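Long-range contacts in MGS-M5 (Unidentified, PDB 4Q3N), which probably catalyses the NAD-dependent interconversion of L-lactate and pyruvate, as a lactate dehydrogenase recovered from a deep-sea metagenome: residues A[4-10]-A[28-34]; A[166-170]-A[186-190]. One frame throughout, in Å; residues are numbered along the deposited sequence. Where two conformers were deposited one is given.

Contact 1 of 2, residues A[4-10]-A[28-34]. With ACT (acetate ion), chain G.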
ATOM      1  N   SER A   4       9.938  -5.098  15.270  1.00 36.44           N
ATOM      2  CA  SER A   4       9.733  -4.090  14.215  1.00 30.26           C
ATOM      3  C   SER A   4      10.531  -2.809  14.474  1.00 27.81           C
ATOM      4  O   SER A   4      10.016  -1.715  14.372  1.00 24.74           O
ATOM      5  CB  SER A   4       8.234  -3.748  13.989  1.00 31.56           C
ATOM      6  OG  SER A   4       8.011  -3.090  12.682  1.00 27.51           O
ATOM      7  N   LYS A   5      11.829  -2.983  14.717  1.00 25.47           N
ATOM      8  CA  LYS A   5      12.719  -1.846  14.981  1.00 24.42           C
ATOM      9  C   LYS A   5      14.011  -1.927  14.199  1.00 22.85           C
ATOM     10  O   LYS A   5      14.714  -2.952  14.253  1.00 23.78           O
ATOM     11  CB  LYS A   5      13.064  -1.812  16.478  1.00 26.48           C
ATOM     12  CG  LYS A   5      13.896  -0.584  16.871  1.00 26.97           C
ATOM     13  CD  LYS A   5      14.043  -0.704  18.388  1.00 31.72           C
ATOM     14  CE  LYS A   5      15.028   0.336  18.909  1.00 32.57           C
ATOM     15  NZ  LYS A   5      15.131   0.262  20.429  1.00 35.74           N
ATOM     16  N   VAL A   6      14.329  -0.843  13.511  1.00 23.96           N
ATOM     17  CA  VAL A   6      15.556  -0.756  12.752  1.00 23.06           C
ATOM     18  C   VAL A   6      16.386   0.406  13.284  1.00 24.38           C
ATOM     19  O   VAL A   6      15.844   1.472  13.580  1.00 25.67           O
ATOM     20  CB  VAL A   6      15.270  -0.542  11.249  1.00 21.89           C
ATOM     21  CG1 VAL A   6      16.587  -0.228  10.496  1.00 21.22           C
ATOM     22  CG2 VAL A   6      14.556  -1.786  10.656  1.00 20.29           C
ATOM     23  N   VAL A   7      17.700   0.194  13.423  1.00 23.79           N
ATOM     24  CA  VAL A   7      18.597   1.293  13.748  1.00 21.81           C
ATOM     25  C   VAL A   7      19.444   1.592  12.490  1.00 23.54           C
ATOM     26  O   VAL A   7      19.949   0.661  11.831  1.00 25.25           O
ATOM     27  CB  VAL A   7      19.526   0.927  14.968  1.00 21.87           C
ATOM     28  CG1 VAL A   7      20.586   2.059  15.190  1.00 21.21           C
ATOM     29  CG2 VAL A   7      18.681   0.646  16.219  1.00 23.19           C
ATOM     30  N   VAL A   8      19.540   2.869  12.127  1.00 21.18           N
ATOM     31  CA  VAL A   8      20.380   3.307  11.022  1.00 23.16           C
ATOM     32  C   VAL A   8      21.666   3.999  11.574  1.00 23.59           C
ATOM     33  O   VAL A   8      21.576   4.995  12.292  1.00 25.15           O
ATOM     34  CB  VAL A   8      19.636   4.279  10.088  1.00 23.39           C
ATOM     35  CG1 VAL A   8      20.610   4.753   8.925  1.00 25.91           C
ATOM     36  CG2 VAL A   8      18.371   3.592   9.520  1.00 24.32           C
ATOM     37  N   VAL A   9      22.845   3.471  11.263  1.00 22.49           N
ATOM     38  CA  VAL A   9      24.082   4.096  11.772  1.00 22.73           C
ATOM     39  C   VAL A   9      24.703   4.891  10.609  1.00 25.83           C
ATOM     40  O   VAL A   9      25.144   4.304   9.613  1.00 26.15           O
ATOM     41  CB  VAL A   9      25.115   3.054  12.315  1.00 25.51           C
ATOM     42  CG1 VAL A   9      26.440   3.795  12.806  1.00 27.72           C
ATOM     43  CG2 VAL A   9      24.484   2.195  13.373  1.00 26.77           C
ATOM     44  N   GLY A  10      24.742   6.208  10.754  1.00 25.40           N
ATOM     45  CA  GLY A  10      25.355   7.108   9.766  1.00 26.97           C
ATOM     46  C   GLY A  10      24.197   7.776   9.072  1.00 27.86           C
ATOM     47  O   GLY A  10      23.412   7.106   8.398  1.00 27.88           O
ATOM     48  N   VAL A  28       8.540  -0.480   8.589  1.00 20.80           N
ATOM     49  CA  VAL A  28       8.558  -0.952   9.984  1.00 21.93           C
ATOM     50  C   VAL A  28       7.902   0.109  10.848  1.00 21.74           C
ATOM     51  O   VAL A  28       7.706   1.224  10.381  1.00 23.28           O
ATOM     52  CB  VAL A  28      10.015  -1.207  10.506  1.00 21.92           C
ATOM     53  CG1 VAL A  28      10.708  -2.272   9.683  1.00 21.80           C
ATOM     54  CG2 VAL A  28      10.837   0.133  10.480  1.00 23.11           C
ATOM     55  N   GLU A  29       7.624  -0.245  12.103  1.00 22.36           N
ATOM     56  CA  GLU A  29       7.078   0.673  13.082  1.00 23.41           C
ATOM     57  C   GLU A  29       8.129   1.676  13.652  1.00 26.33           C
ATOM     58  O   GLU A  29       7.831   2.860  13.834  1.00 25.39           O
ATOM     59  CB  GLU A  29       6.506  -0.110  14.255  1.00 25.00           C
ATOM     60  CG  GLU A  29       5.867   0.815  15.321  1.00 26.95           C
ATOM     61  CD  GLU A  29       5.233   0.067  16.479  1.00 31.13           C
ATOM     62  OE1 GLU A  29       4.771  -1.100  16.285  1.00 32.39           O
ATOM     63  OE2 GLU A  29       5.153   0.657  17.588  1.00 31.33           O
ATOM     64  N   GLU A  30       9.329   1.180  14.000  1.00 25.54           N
ATOM     65  CA  GLU A  30      10.263   1.987  14.826  1.00 27.58           C
ATOM     66  C   GLU A  30      11.606   2.172  14.153  1.00 25.33           C
ATOM     67  O   GLU A  30      12.205   1.201  13.711  1.00 23.70           O
ATOM     68  CB  GLU A  30      10.514   1.311  16.182  1.00 33.13           C
ATOM     69  CG  GLU A  30       9.332   0.963  16.998  1.00 41.77           C
ATOM     70  CD  GLU A  30       9.789   0.408  18.353  1.00 49.47           C
ATOM     71  OE1 GLU A  30       9.786  -0.836  18.507  1.00 50.70           O
ATOM     72  OE2 GLU A  30      10.227   1.214  19.213  1.00 56.18           O
ATOM     73  N   LEU A  31      12.095   3.406  14.147  1.00 23.22           N
ATOM     74  CA  LEU A  31      13.338   3.760  13.488  0.50 22.03           C
ATOM     75  C   LEU A  31      14.196   4.557  14.472  1.00 22.90           C
ATOM     76  O   LEU A  31      13.673   5.479  15.108  1.00 23.55           O
ATOM     77  CB  LEU A  31      13.007   4.592  12.259  0.50 21.35           C
ATOM     78  CG  LEU A  31      14.040   5.082  11.283  0.50 20.74           C
ATOM     79  CD1 LEU A  31      14.744   3.863  10.754  0.50 20.77           C
ATOM     80  CD2 LEU A  31      13.355   5.896  10.166  0.50 19.95           C
ATOM     81  N   VAL A  32      15.478   4.217  14.594  1.00 22.44           N
ATOM     82  CA  VAL A  32      16.372   5.009  15.443  1.00 23.59           C
ATOM     83  C   VAL A  32      17.556   5.418  14.575  1.00 24.40           C
ATOM     84  O   VAL A  32      18.121   4.579  13.869  1.00 23.43           O
ATOM     85  CB  VAL A  32      16.854   4.247  16.664  1.00 26.35           C
ATOM     86  CG1 VAL A  32      17.808   5.134  17.498  1.00 27.18           C
ATOM     87  CG2 VAL A  32      15.650   3.754  17.552  1.00 24.55           C
ATOM     88  N   LEU A  33      17.895   6.703  14.602  1.00 22.33           N
ATOM     89  CA  LEU A  33      18.972   7.245  13.791  1.00 22.43           C
ATOM     90  C   LEU A  33      20.183   7.533  14.674  1.00 24.78           C
ATOM     91  O   LEU A  33      20.054   8.224  15.711  1.00 24.26           O
ATOM     92  CB  LEU A  33      18.531   8.547  13.104  1.00 22.73           C
ATOM     93  CG  LEU A  33      17.212   8.415  12.304  1.00 22.19           C
ATOM     94  CD1 LEU A  33      16.900   9.787  11.713  1.00 20.77           C
ATOM     95  CD2 LEU A  33      17.317   7.368  11.158  1.00 23.49           C
ATOM     96  N   LEU A  34      21.339   6.999  14.286  1.00 25.08           N
ATOM     97  CA  LEU A  34      22.593   7.231  15.021  1.00 27.04           C
ATOM     98  C   LEU A  34      23.593   7.942  14.128  1.00 28.28           C
ATOM     99  O   LEU A  34      23.758   7.578  12.971  1.00 27.26           O
ATOM    100  CB  LEU A  34      23.220   5.914  15.489  1.00 30.32           C
ATOM    101  CG  LEU A  34      22.936   5.419  16.902  1.00 34.14           C
ATOM    102  CD1 LEU A  34      21.433   5.316  17.103  1.00 34.59           C
ATOM    103  CD2 LEU A  34      23.631   4.044  17.134  1.00 34.57           C
TER
HETATM  104  C   ACT G 406       6.086  -5.205   9.738  1.00 53.88           C
HETATM  105  O   ACT G 406       5.154  -4.650   9.094  1.00 52.95           O
HETATM  106  OXT ACT G 406       6.369  -4.745  10.879  1.00 52.92           O
HETATM  107  CH3 ACT G 406       6.825  -6.367   9.152  1.00 53.41           C
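V6, V7 and V8 lie alongside L31, V32 and L33 as the first two parallel strands of a Rossmann fold, 5-9 and 30-34, joined through helix 13-25 as a beta-alpha-beta crossover. Their axes approach to 4.7 Å and diverge by only 17°. The ladder alternates as a parallel pair must: V6 N donates to E30 O, V32 N to V6 O, V8 N to V32 O at 2.8 Å, L34 N to V8 O, and G10 N to L34 O.

The tight part is the hydrophobic middle. On the face of V6 and V8, which helix 13-25 covers through Y18, CD2 of L33 rests on CB of V8 at 4.0 Å, and CG2 of V6 meets CG1 of V28 at the same distance, those two side chains crossing at about a right angle. On the other face V7 and V32 run side by side, while CG1 of V7 meets CD1 of L34 at 3.9 Å.

The start of the strands is more polar and partly open to solvent. K5 lays its extended chain across V32, CE to CG2 3.7 Å, and carries NZ past E30 to a salt bridge with D71. E29 turns instead to R2 of the second subunit. S4 closes this end: its OG, placed anti to the backbone N, accepts a nearly straight bond from E29 N (172°) and donates to an acetate, probably from the crystallisation liquor, that R57 also holds. An alanine at S4 would remove the hydroxyl, and is likely to leave E29 N without this acceptor and the acetate with one grip fewer.

At the far end G10, the first glycine of an apparent GxGxxG dinucleotide-binding motif, has a positive phi of 106°, and at its backbone angles a CB would jam against the carbonyl O of V9.

Contact 2 of 2, residues A[166-170]-A[186-190]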
ATOM      1  N   ARG A 166       9.978  -5.610 -13.109  1.00 22.88           N
ATOM      2  CA  ARG A 166       9.769  -6.588 -12.003  1.00 24.35           C
ATOM      3  C   ARG A 166       9.512  -7.992 -12.575  1.00 25.30           C
ATOM      4  O   ARG A 166       9.530  -8.969 -11.847  1.00 25.17           O
ATOM      5  CB  ARG A 166       8.621  -6.129 -11.090  1.00 26.02           C
ATOM      6  CG  ARG A 166       9.012  -4.803 -10.358  1.00 28.22           C
ATOM      7  CD  ARG A 166       7.810  -4.123  -9.726  1.00 28.39           C
ATOM      8  NE  ARG A 166       6.701  -3.960 -10.663  1.00 28.45           N
ATOM      9  CZ  ARG A 166       5.533  -3.447 -10.322  1.00 28.78           C
ATOM     10  NH1 ARG A 166       5.350  -2.978  -9.084  1.00 28.39           N
ATOM     11  NH2 ARG A 166       4.579  -3.362 -11.226  1.00 27.02           N
ATOM     12  N   ASN A 167       9.326  -8.094 -13.889  1.00 22.77           N
ATOM     13  CA  ASN A 167       9.174  -9.407 -14.545  1.00 23.60           C
ATOM     14  C   ASN A 167      10.526  -9.887 -15.091  1.00 24.11           C
ATOM     15  O   ASN A 167      10.606 -10.945 -15.683  1.00 24.74           O
ATOM     16  CB  ASN A 167       8.207  -9.338 -15.749  1.00 25.00           C
ATOM     17  CG  ASN A 167       6.783  -9.706 -15.415  1.00 26.24           C
ATOM     18  OD1 ASN A 167       6.472 -10.469 -14.475  1.00 32.47           O
ATOM     19  ND2 ASN A 167       5.896  -9.163 -16.196  1.00 22.68           N
ATOM     20  N   VAL A 168      11.576  -9.074 -14.927  1.00 22.92           N
ATOM     21  CA  VAL A 168      12.888  -9.409 -15.467  1.00 24.10           C
ATOM     22  C   VAL A 168      13.706 -10.079 -14.397  1.00 25.72           C
ATOM     23  O   VAL A 168      13.984  -9.481 -13.379  1.00 26.71           O
ATOM     24  CB  VAL A 168      13.619  -8.134 -16.009  1.00 26.75           C
ATOM     25  CG1 VAL A 168      15.065  -8.495 -16.474  1.00 26.31           C
ATOM     26  CG2 VAL A 168      12.798  -7.515 -17.184  1.00 24.10           C
ATOM     27  N   HIS A 169      14.064 -11.348 -14.590  1.00 23.71           N
ATOM     28  CA  HIS A 169      14.679 -12.094 -13.491  1.00 24.05           C
ATOM     29  C   HIS A 169      16.096 -12.474 -13.871  1.00 26.58           C
ATOM     30  O   HIS A 169      16.311 -13.514 -14.491  1.00 27.16           O
ATOM     31  CB  HIS A 169      13.906 -13.343 -13.174  1.00 27.22           C
ATOM     32  CG  HIS A 169      12.452 -13.079 -12.967  1.00 30.51           C
ATOM     33  ND1 HIS A 169      11.998 -12.188 -12.014  1.00 30.63           N
ATOM     34  CD2 HIS A 169      11.355 -13.569 -13.594  1.00 29.66           C
ATOM     35  CE1 HIS A 169      10.675 -12.166 -12.040  1.00 30.45           C
ATOM     36  NE2 HIS A 169      10.264 -12.978 -13.000  1.00 32.25           N
ATOM     37  N   ALA A 170      17.044 -11.634 -13.483  1.00 24.70           N
ATOM     38  CA  ALA A 170      18.434 -11.780 -13.867  1.00 26.95           C
ATOM     39  C   ALA A 170      19.233 -11.107 -12.750  1.00 28.58           C
ATOM     40  O   ALA A 170      18.693 -10.187 -12.109  1.00 29.80           O
ATOM     41  CB  ALA A 170      18.695 -11.096 -15.224  1.00 26.19           C
ATOM     42  N   ASN A 186      21.547 -17.809 -16.476  1.00 30.83           N
ATOM     43  CA  ASN A 186      20.335 -17.978 -15.628  1.00 33.26           C
ATOM     44  C   ASN A 186      19.502 -16.707 -15.606  1.00 35.23           C
ATOM     45  O   ASN A 186      19.308 -16.109 -14.548  1.00 35.35           O
ATOM     46  CB  ASN A 186      20.701 -18.323 -14.180  1.00 34.40           C
ATOM     47  CG  ASN A 186      21.232 -19.730 -14.006  1.00 37.47           C
ATOM     48  OD1 ASN A 186      20.558 -20.584 -13.435  1.00 38.88           O
ATOM     49  ND2 ASN A 186      22.454 -19.979 -14.474  1.00 38.14           N
ATOM     50  N   ALA A 187      19.077 -16.231 -16.765  1.00 35.72           N
ATOM     51  CA  ALA A 187      18.345 -14.971 -16.840  1.00 35.43           C
ATOM     52  C   ALA A 187      17.068 -15.250 -17.607  1.00 36.29           C
ATOM     53  O   ALA A 187      17.120 -15.956 -18.598  1.00 34.14           O
ATOM     54  CB  ALA A 187      19.161 -13.892 -17.519  1.00 34.48           C
ATOM     55  N   ASN A 188      15.926 -14.780 -17.103  1.00 37.32           N
ATOM     56  CA  ASN A 188      14.695 -14.927 -17.842  1.00 41.51           C
ATOM     57  C   ASN A 188      13.773 -13.713 -17.715  1.00 35.98           C
ATOM     58  O   ASN A 188      13.994 -12.792 -16.910  1.00 33.52           O
ATOM     59  CB  ASN A 188      13.943 -16.196 -17.448  1.00 50.41           C
ATOM     60  CG  ASN A 188      13.943 -16.451 -15.988  1.00 59.00           C
ATOM     61  OD1 ASN A 188      14.872 -17.074 -15.467  1.00 68.01           O
ATOM     62  ND2 ASN A 188      12.877 -16.028 -15.308  1.00 58.64           N
ATOM     63  N   VAL A 189      12.788 -13.678 -18.598  1.00 31.85           N
ATOM     64  CA  VAL A 189      11.772 -12.636 -18.537  1.00 28.82           C
ATOM     65  C   VAL A 189      10.467 -13.387 -18.310  1.00 30.78           C
ATOM     66  O   VAL A 189      10.066 -14.203 -19.134  1.00 29.89           O
ATOM     67  CB  VAL A 189      11.769 -11.776 -19.826  1.00 27.04           C
ATOM     68  CG1 VAL A 189      10.636 -10.729 -19.776  1.00 25.82           C
ATOM     69  CG2 VAL A 189      13.135 -11.095 -19.986  1.00 24.89           C
ATOM     70  N   GLY A 190       9.852 -13.191 -17.147  1.00 32.98           N
ATOM     71  CA  GLY A 190       8.691 -14.000 -16.806  1.00 38.34           C
ATOM     72  C   GLY A 190       9.263 -15.382 -16.517  1.00 43.53           C
ATOM     73  O   GLY A 190      10.090 -15.549 -15.623  1.00 53.83           O
TER
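H169 and N188 form the hydrogen-bonded pair of a short antiparallel ladder in the C-terminal domain, joining strand 168-173 to strand 188-189. H169 N gives a bond of 2.7 Å to N188 O, and N188 N returns one to H169 O, tilted 35° from that carbonyl plane. G190 N to N167 O adds a third.

Side chains follow the same pairing. The N188 amide comes to the edge of the H169 ring, ND2 3.4 Å from CD2, with the two planes 56° apart. G190 O lies at that edge too, 3.1 Å from CD2. N188 holds its CG between its own N and carbonyl carbon (chi1 42°), which lets ND2 bond back to G190 O, above that carbonyl's plane.

Farther along, CB of A170 touches CB of A187 at 3.6 Å. Behind the ladder, helix 147-161 packs on V168 and V189 through I157 and I161. Across the subunit boundary, the H169 ring stacks on H169 of the third subunit.

Backbone bonds thus set the register, while the imidazole, with N188 ND2 and G190 O near its edge and N167 O over one face, offers a flat surface for subunit association.

Both contacts are mostly buried strand pairings, yet they sit on opposite sides of the chain's centre, their own centres 32 Å apart. Contact 1 belongs to the NAD-binding domain, and contact 2 to the C-terminal domain. They share no strand and do not touch. The former is parallel and broad, burying 653 Å² in all, its middle made of branched aliphatic side chains, with charges confined to one end. The latter is antiparallel and buries 316 Å², and its side-chain contacts are largely those of an imidazole and an amide. Each also reaches a neighbour: contact 1 by a salt bridge to the second subunit, contact 2 by a ring stack on the third.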